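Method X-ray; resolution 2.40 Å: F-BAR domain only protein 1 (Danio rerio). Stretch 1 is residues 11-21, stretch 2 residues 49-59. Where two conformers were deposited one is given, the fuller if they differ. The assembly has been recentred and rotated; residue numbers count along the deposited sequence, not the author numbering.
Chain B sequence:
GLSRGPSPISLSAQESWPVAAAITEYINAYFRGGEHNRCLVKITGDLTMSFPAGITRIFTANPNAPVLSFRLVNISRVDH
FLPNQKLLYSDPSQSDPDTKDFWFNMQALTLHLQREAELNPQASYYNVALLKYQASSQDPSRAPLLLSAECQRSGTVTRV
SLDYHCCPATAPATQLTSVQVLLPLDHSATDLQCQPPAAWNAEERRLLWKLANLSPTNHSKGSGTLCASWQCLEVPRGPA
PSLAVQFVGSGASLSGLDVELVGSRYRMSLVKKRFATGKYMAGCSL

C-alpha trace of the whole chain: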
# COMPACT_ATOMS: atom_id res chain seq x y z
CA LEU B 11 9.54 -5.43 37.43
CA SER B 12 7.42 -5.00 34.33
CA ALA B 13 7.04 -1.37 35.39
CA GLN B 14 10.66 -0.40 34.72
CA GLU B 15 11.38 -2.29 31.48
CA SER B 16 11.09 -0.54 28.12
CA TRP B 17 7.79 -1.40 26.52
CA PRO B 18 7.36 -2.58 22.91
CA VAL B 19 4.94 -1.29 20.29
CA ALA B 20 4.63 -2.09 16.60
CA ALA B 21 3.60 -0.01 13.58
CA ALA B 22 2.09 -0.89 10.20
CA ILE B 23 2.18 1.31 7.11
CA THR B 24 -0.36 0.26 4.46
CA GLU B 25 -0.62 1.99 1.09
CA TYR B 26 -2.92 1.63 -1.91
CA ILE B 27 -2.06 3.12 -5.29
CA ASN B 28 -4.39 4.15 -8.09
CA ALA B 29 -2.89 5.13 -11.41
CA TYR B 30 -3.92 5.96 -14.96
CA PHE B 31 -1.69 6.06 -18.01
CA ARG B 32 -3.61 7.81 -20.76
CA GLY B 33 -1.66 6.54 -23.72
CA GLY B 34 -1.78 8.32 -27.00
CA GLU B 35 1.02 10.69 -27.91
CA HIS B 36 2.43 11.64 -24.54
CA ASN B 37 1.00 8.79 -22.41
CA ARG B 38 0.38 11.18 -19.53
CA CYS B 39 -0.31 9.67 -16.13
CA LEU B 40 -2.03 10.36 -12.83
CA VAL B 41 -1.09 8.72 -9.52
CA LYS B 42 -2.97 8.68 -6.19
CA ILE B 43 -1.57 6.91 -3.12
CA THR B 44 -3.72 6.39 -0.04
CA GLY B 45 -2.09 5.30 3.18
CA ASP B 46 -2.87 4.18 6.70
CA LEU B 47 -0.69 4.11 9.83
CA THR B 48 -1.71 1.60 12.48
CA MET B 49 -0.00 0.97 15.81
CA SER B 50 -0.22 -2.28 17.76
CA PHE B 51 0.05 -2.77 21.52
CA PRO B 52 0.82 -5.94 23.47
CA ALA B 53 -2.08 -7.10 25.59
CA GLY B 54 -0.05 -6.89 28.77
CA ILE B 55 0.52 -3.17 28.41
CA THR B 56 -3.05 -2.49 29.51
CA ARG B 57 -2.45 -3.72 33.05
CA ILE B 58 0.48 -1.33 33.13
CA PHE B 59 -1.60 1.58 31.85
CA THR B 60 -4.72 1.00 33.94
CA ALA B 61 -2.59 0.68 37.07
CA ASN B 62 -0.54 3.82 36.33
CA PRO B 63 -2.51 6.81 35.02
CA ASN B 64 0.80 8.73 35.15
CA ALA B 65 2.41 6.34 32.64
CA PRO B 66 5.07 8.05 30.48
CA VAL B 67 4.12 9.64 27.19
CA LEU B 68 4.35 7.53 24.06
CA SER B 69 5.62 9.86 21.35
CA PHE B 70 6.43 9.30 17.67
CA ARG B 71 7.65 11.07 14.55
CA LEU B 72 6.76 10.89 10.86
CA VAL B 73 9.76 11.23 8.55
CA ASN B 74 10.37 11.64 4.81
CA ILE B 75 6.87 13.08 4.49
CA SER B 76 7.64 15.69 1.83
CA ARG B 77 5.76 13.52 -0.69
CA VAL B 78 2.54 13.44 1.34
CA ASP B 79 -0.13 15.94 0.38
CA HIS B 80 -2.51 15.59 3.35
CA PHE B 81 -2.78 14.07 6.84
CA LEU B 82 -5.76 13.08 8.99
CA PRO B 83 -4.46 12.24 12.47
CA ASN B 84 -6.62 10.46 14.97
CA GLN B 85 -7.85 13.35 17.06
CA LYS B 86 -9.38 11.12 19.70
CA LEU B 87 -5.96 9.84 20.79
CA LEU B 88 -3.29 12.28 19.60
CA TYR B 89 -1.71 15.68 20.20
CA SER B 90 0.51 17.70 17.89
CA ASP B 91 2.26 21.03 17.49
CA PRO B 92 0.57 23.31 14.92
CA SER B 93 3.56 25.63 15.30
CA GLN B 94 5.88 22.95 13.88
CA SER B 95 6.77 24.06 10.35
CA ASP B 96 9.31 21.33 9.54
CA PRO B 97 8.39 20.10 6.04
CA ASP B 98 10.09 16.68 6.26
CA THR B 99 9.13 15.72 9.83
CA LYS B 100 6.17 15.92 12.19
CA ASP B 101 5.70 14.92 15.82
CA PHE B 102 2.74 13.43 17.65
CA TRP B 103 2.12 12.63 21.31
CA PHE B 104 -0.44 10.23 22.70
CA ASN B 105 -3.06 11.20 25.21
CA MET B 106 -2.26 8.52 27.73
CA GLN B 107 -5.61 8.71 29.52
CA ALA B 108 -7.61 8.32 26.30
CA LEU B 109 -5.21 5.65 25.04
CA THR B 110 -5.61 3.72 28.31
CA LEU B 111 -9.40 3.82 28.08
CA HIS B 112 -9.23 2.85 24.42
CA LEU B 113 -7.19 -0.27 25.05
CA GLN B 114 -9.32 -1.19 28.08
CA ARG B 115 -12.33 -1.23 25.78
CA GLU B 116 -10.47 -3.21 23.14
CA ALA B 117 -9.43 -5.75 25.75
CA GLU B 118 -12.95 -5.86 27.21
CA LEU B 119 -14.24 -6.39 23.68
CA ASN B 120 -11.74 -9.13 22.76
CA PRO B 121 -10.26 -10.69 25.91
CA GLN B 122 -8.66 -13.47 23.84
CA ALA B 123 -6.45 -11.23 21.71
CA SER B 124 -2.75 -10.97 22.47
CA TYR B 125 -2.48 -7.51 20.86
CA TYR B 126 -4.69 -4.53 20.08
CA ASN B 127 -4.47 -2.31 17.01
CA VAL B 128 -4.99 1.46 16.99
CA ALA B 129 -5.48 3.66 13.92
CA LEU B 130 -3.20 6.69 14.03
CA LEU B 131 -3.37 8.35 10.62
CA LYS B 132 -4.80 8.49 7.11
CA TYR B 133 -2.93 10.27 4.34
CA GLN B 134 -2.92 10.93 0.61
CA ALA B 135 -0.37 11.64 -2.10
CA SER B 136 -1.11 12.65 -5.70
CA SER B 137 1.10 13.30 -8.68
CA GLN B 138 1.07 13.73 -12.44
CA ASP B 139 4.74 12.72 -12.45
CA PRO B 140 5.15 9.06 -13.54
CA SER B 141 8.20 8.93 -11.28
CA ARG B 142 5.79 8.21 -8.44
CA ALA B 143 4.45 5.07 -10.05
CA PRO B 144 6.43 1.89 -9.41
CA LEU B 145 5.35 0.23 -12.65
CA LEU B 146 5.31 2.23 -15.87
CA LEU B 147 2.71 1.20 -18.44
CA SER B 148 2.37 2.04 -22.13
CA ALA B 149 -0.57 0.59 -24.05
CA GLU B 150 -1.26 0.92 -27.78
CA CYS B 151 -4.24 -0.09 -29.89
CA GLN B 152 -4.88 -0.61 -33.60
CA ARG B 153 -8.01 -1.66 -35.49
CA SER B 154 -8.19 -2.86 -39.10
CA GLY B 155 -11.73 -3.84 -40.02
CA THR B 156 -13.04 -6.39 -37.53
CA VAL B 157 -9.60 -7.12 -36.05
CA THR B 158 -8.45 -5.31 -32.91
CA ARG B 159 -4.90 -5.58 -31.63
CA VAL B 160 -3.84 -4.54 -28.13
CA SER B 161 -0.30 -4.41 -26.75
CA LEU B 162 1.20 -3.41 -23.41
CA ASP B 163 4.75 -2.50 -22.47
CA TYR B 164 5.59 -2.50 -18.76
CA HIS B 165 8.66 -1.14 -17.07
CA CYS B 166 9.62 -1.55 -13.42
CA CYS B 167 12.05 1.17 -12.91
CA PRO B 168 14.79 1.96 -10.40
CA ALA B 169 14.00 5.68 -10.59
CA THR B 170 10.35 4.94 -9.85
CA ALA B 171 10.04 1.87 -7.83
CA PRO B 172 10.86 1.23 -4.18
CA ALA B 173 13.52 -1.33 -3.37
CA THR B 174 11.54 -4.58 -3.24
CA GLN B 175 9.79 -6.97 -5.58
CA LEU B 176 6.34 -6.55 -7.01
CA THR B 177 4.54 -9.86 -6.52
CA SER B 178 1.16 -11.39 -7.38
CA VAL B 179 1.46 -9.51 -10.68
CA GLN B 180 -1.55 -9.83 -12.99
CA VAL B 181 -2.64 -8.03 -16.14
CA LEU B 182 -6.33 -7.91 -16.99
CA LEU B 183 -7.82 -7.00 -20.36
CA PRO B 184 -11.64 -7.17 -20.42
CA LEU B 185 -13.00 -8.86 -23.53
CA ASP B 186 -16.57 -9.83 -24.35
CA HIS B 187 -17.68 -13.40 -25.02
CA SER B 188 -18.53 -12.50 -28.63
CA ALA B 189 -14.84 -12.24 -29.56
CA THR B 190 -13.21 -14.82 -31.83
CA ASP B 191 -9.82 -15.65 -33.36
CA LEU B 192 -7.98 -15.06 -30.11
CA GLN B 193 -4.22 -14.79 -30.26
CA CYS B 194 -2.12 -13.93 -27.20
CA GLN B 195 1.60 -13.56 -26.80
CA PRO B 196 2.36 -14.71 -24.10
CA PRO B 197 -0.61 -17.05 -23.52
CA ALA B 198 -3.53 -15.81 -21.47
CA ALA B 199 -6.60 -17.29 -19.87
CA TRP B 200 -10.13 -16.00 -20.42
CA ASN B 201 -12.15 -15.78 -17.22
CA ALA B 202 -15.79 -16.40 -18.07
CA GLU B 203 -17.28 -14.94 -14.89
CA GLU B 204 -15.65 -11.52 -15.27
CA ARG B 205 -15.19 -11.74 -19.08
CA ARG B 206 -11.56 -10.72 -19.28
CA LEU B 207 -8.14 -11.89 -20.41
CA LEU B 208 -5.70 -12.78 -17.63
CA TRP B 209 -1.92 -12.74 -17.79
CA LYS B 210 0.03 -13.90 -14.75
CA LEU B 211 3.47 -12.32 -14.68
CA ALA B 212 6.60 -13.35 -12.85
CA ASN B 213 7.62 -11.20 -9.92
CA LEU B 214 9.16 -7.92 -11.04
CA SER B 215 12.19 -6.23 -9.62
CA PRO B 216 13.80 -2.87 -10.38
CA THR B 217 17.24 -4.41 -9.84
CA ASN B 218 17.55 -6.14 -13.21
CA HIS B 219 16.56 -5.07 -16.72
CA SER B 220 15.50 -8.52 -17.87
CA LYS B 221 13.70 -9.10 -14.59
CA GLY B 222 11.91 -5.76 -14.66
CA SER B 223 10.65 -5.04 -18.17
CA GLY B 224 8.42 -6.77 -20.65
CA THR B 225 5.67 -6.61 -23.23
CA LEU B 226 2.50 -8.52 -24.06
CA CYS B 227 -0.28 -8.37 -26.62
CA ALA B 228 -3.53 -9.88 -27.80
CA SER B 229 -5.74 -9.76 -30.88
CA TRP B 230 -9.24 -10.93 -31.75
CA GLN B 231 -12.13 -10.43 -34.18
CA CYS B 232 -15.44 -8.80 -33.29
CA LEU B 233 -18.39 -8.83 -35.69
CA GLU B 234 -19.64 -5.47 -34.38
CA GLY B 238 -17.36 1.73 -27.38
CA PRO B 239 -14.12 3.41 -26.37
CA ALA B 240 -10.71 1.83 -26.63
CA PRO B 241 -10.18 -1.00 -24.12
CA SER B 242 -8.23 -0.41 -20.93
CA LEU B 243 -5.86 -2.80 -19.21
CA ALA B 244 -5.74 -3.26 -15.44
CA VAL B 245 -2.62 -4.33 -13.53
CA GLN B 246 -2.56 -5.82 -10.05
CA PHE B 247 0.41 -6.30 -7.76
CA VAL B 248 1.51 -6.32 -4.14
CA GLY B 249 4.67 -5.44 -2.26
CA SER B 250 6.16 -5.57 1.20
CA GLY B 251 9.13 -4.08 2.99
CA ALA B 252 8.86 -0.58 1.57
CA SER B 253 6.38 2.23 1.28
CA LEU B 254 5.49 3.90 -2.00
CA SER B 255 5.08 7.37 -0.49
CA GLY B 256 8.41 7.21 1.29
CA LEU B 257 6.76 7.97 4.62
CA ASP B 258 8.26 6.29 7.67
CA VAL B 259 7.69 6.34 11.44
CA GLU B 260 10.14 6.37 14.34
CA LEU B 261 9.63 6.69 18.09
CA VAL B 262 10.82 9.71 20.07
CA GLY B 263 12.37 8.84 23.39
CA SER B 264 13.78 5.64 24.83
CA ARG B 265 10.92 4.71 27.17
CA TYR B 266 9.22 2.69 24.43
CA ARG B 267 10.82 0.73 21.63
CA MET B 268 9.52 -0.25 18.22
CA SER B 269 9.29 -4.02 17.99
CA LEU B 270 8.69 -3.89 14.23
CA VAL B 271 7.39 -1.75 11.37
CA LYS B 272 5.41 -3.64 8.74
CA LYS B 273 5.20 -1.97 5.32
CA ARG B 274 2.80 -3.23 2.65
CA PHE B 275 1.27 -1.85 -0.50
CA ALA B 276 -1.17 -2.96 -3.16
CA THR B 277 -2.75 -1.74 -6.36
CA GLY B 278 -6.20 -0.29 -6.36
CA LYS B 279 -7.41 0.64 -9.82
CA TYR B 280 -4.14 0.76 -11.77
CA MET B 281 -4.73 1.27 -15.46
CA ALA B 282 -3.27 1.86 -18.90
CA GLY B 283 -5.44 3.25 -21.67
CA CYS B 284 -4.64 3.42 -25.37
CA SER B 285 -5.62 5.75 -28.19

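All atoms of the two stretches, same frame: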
# COMPACT_ATOMS: atom_id res chain seq x y z
N LEU B 11 8.40 -5.67 38.32
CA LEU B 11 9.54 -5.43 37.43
C LEU B 11 9.09 -4.93 36.08
O LEU B 11 9.78 -4.11 35.46
CB LEU B 11 10.38 -6.69 37.26
CG LEU B 11 11.27 -7.06 38.44
CD1 LEU B 11 11.99 -8.37 38.16
CD2 LEU B 11 12.26 -5.94 38.70
N SER B 12 7.95 -5.44 35.61
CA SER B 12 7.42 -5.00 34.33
C SER B 12 7.36 -3.49 34.24
O SER B 12 7.52 -2.92 33.16
CB SER B 12 6.02 -5.58 34.10
OG SER B 12 6.07 -6.97 33.87
N ALA B 13 7.16 -2.82 35.38
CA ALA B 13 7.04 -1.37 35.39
C ALA B 13 8.27 -0.66 34.81
O ALA B 13 8.14 0.33 34.10
CB ALA B 13 6.79 -0.90 36.83
N GLN B 14 9.47 -1.14 35.13
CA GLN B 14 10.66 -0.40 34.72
C GLN B 14 11.21 -0.78 33.35
O GLN B 14 12.01 -0.02 32.79
CB GLN B 14 11.77 -0.52 35.78
CG GLN B 14 11.38 -0.02 37.18
CD GLN B 14 10.44 -0.94 37.94
OE1 GLN B 14 10.06 -1.99 37.45
NE2 GLN B 14 10.07 -0.54 39.16
N GLU B 15 10.79 -1.90 32.76
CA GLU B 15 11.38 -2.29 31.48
C GLU B 15 10.77 -1.48 30.34
O GLU B 15 9.61 -1.05 30.40
CB GLU B 15 11.20 -3.79 31.23
CG GLU B 15 9.81 -4.32 31.45
CD GLU B 15 9.65 -5.75 30.95
OE1 GLU B 15 10.42 -6.16 30.07
OE2 GLU B 15 8.75 -6.47 31.43
N SER B 16 11.57 -1.25 29.30
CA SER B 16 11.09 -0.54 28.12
C SER B 16 10.01 -1.35 27.42
O SER B 16 10.14 -2.56 27.24
CB SER B 16 12.25 -0.27 27.16
OG SER B 16 11.91 0.74 26.24
N TRP B 17 8.96 -0.67 27.00
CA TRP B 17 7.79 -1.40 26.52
C TRP B 17 7.73 -1.40 25.00
O TRP B 17 7.99 -0.36 24.38
CB TRP B 17 6.52 -0.79 27.10
CG TRP B 17 6.54 -0.70 28.59
CD1 TRP B 17 6.73 -1.73 29.46
CD2 TRP B 17 6.33 0.47 29.38
NE1 TRP B 17 6.67 -1.27 30.75
CE2 TRP B 17 6.42 0.08 30.73
CE3 TRP B 17 6.09 1.81 29.09
CZ2 TRP B 17 6.27 0.98 31.78
CZ3 TRP B 17 5.93 2.70 30.13
CH2 TRP B 17 6.03 2.29 31.45
N PRO B 18 7.39 -2.52 24.37
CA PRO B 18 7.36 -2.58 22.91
C PRO B 18 6.02 -2.17 22.31
O PRO B 18 4.96 -2.51 22.83
CB PRO B 18 7.65 -4.05 22.63
CG PRO B 18 6.97 -4.76 23.78
CD PRO B 18 7.15 -3.85 24.97
N VAL B 19 6.09 -1.48 21.16
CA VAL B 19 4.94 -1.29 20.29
C VAL B 19 5.37 -1.62 18.87
O VAL B 19 6.55 -1.68 18.56
CB VAL B 19 4.34 0.14 20.36
CG1 VAL B 19 3.89 0.47 21.78
CG2 VAL B 19 5.31 1.18 19.84
N ALA B 20 4.38 -1.82 18.00
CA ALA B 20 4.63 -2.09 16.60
C ALA B 20 3.76 -1.21 15.72
O ALA B 20 2.64 -0.85 16.09
CB ALA B 20 4.38 -3.56 16.28
N ALA B 21 4.27 -0.87 14.54
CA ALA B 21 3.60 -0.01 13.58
C ALA B 21 3.37 -0.76 12.27
O ALA B 21 4.09 -1.70 11.95
CB ALA B 21 4.40 1.25 13.32
N MET B 49 -0.94 1.37 14.78
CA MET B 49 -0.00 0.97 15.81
C MET B 49 -0.62 -0.13 16.66
O MET B 49 -1.80 -0.10 16.96
CB MET B 49 0.41 2.14 16.68
CG MET B 49 1.46 1.74 17.69
SD MET B 49 2.16 3.10 18.60
CE MET B 49 3.17 3.87 17.37
N SER B 50 0.20 -1.12 17.00
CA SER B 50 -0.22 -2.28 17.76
C SER B 50 0.40 -2.27 19.15
O SER B 50 1.53 -1.82 19.34
CB SER B 50 0.15 -3.56 17.01
OG SER B 50 -0.45 -4.68 17.61
N PHE B 51 -0.36 -2.75 20.13
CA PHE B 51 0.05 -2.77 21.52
C PHE B 51 -0.07 -4.17 22.10
O PHE B 51 -1.08 -4.84 21.89
CB PHE B 51 -0.79 -1.82 22.38
CG PHE B 51 -0.58 -0.38 22.07
CD1 PHE B 51 -1.20 0.22 21.00
CD2 PHE B 51 0.24 0.39 22.86
CE1 PHE B 51 -1.01 1.54 20.73
CE2 PHE B 51 0.43 1.70 22.59
CZ PHE B 51 -0.19 2.28 21.52
N PRO B 52 0.91 -4.61 22.88
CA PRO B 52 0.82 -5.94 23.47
C PRO B 52 -0.21 -5.96 24.58
O PRO B 52 -0.36 -4.99 25.32
CB PRO B 52 2.24 -6.19 24.01
CG PRO B 52 2.80 -4.84 24.20
CD PRO B 52 2.20 -3.95 23.16
N ALA B 53 -0.95 -7.06 24.67
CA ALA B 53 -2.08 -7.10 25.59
C ALA B 53 -1.65 -6.73 27.00
O ALA B 53 -2.37 -6.04 27.72
CB ALA B 53 -2.73 -8.47 25.55
N GLY B 54 -0.45 -7.14 27.41
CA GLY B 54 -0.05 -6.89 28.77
C GLY B 54 0.20 -5.44 29.11
O GLY B 54 0.36 -5.12 30.29
N ILE B 55 0.22 -4.56 28.12
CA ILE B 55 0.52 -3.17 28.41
C ILE B 55 -0.69 -2.46 28.99
O ILE B 55 -0.56 -1.36 29.54
CB ILE B 55 1.05 -2.45 27.16
CG1 ILE B 55 1.80 -1.18 27.54
CG2 ILE B 55 -0.07 -2.08 26.24
CD1 ILE B 55 2.54 -0.59 26.41
N THR B 56 -1.87 -3.05 28.87
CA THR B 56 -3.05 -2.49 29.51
C THR B 56 -2.87 -2.45 31.01
O THR B 56 -2.95 -1.39 31.64
CB THR B 56 -4.28 -3.32 29.15
OG1 THR B 56 -4.18 -4.59 29.79
CG2 THR B 56 -4.35 -3.52 27.67
N ARG B 57 -2.61 -3.62 31.60
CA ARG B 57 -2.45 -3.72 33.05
C ARG B 57 -1.45 -2.71 33.55
O ARG B 57 -1.58 -2.21 34.67
CB ARG B 57 -2.04 -5.15 33.42
CG ARG B 57 -3.13 -6.17 33.11
CD ARG B 57 -2.77 -7.56 33.61
NE ARG B 57 -3.84 -8.52 33.36
CZ ARG B 57 -3.75 -9.82 33.63
NH1 ARG B 57 -2.64 -10.31 34.16
NH2 ARG B 57 -4.77 -10.63 33.36
N ILE B 58 -0.44 -2.39 32.75
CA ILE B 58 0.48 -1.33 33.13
C ILE B 58 -0.24 0.01 33.10
O ILE B 58 -0.14 0.81 34.03
CB ILE B 58 1.70 -1.31 32.20
CG1 ILE B 58 2.47 -2.63 32.30
CG2 ILE B 58 2.60 -0.16 32.55
CD1 ILE B 58 3.16 -2.81 33.62
N PHE B 59 -1.00 0.26 32.03
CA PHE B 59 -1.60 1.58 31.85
C PHE B 59 -2.74 1.82 32.82
O PHE B 59 -2.83 2.90 33.42
CB PHE B 59 -2.10 1.73 30.41
CG PHE B 59 -1.02 2.04 29.41
CD1 PHE B 59 0.21 2.52 29.81
CD2 PHE B 59 -1.25 1.89 28.06
CE1 PHE B 59 1.18 2.81 28.88
CE2 PHE B 59 -0.27 2.19 27.14
CZ PHE B 59 0.94 2.65 27.55

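How are the backbones joined? Strands 17-21 and 49-52 run antiparallel, and one pair of nearly straight hydrogen bonds links Ala20 and Ser50: Ala20 N to Ser50 O at 3.1 Å, and Ser50 N to Ala20 O at 2.6 Å. The side chains of these two residues are small, and Ala20 CB and Ser50 CB lie 4.3 Å apart on one face of the sheet, while Ala21 and Met49 direct theirs to the other.

What does Val19 meet? Its two methyls meet a surface that two larger neighbours offer on one side of it: Val19 CG2 lies 3.9 Å from Met49 SD, and Val19 CG1 meets Phe51 CE2 at 3.8 Å. Phe51 starts away from the strand opposite, yet its ring end comes back.

What happens where the prolines meet? Neither proline has an amide hydrogen to donate, and the strands have spread by this point; the contact here is packing: Pro18 O approaches Pro52 CD at 3.1 Å, and the rings touch at Pro18 CG and Pro52 CG, 4.2 Å apart.

How does the helix reach Trp17? Ile55 and Ile58 both point toward stretch 1. Ile55 CD1 rests 4.0 Å from Trp17 CB. Ile58 CG2 meets the indole obliquely, 3.9 Å from Trp17 CZ2, while Ile58 CD1 reaches Ser12 CB at 4.0 Å. A hydrogen bond from Trp17 NE1 to Ser12 O, 3.0 Å, ties the indole to the loop.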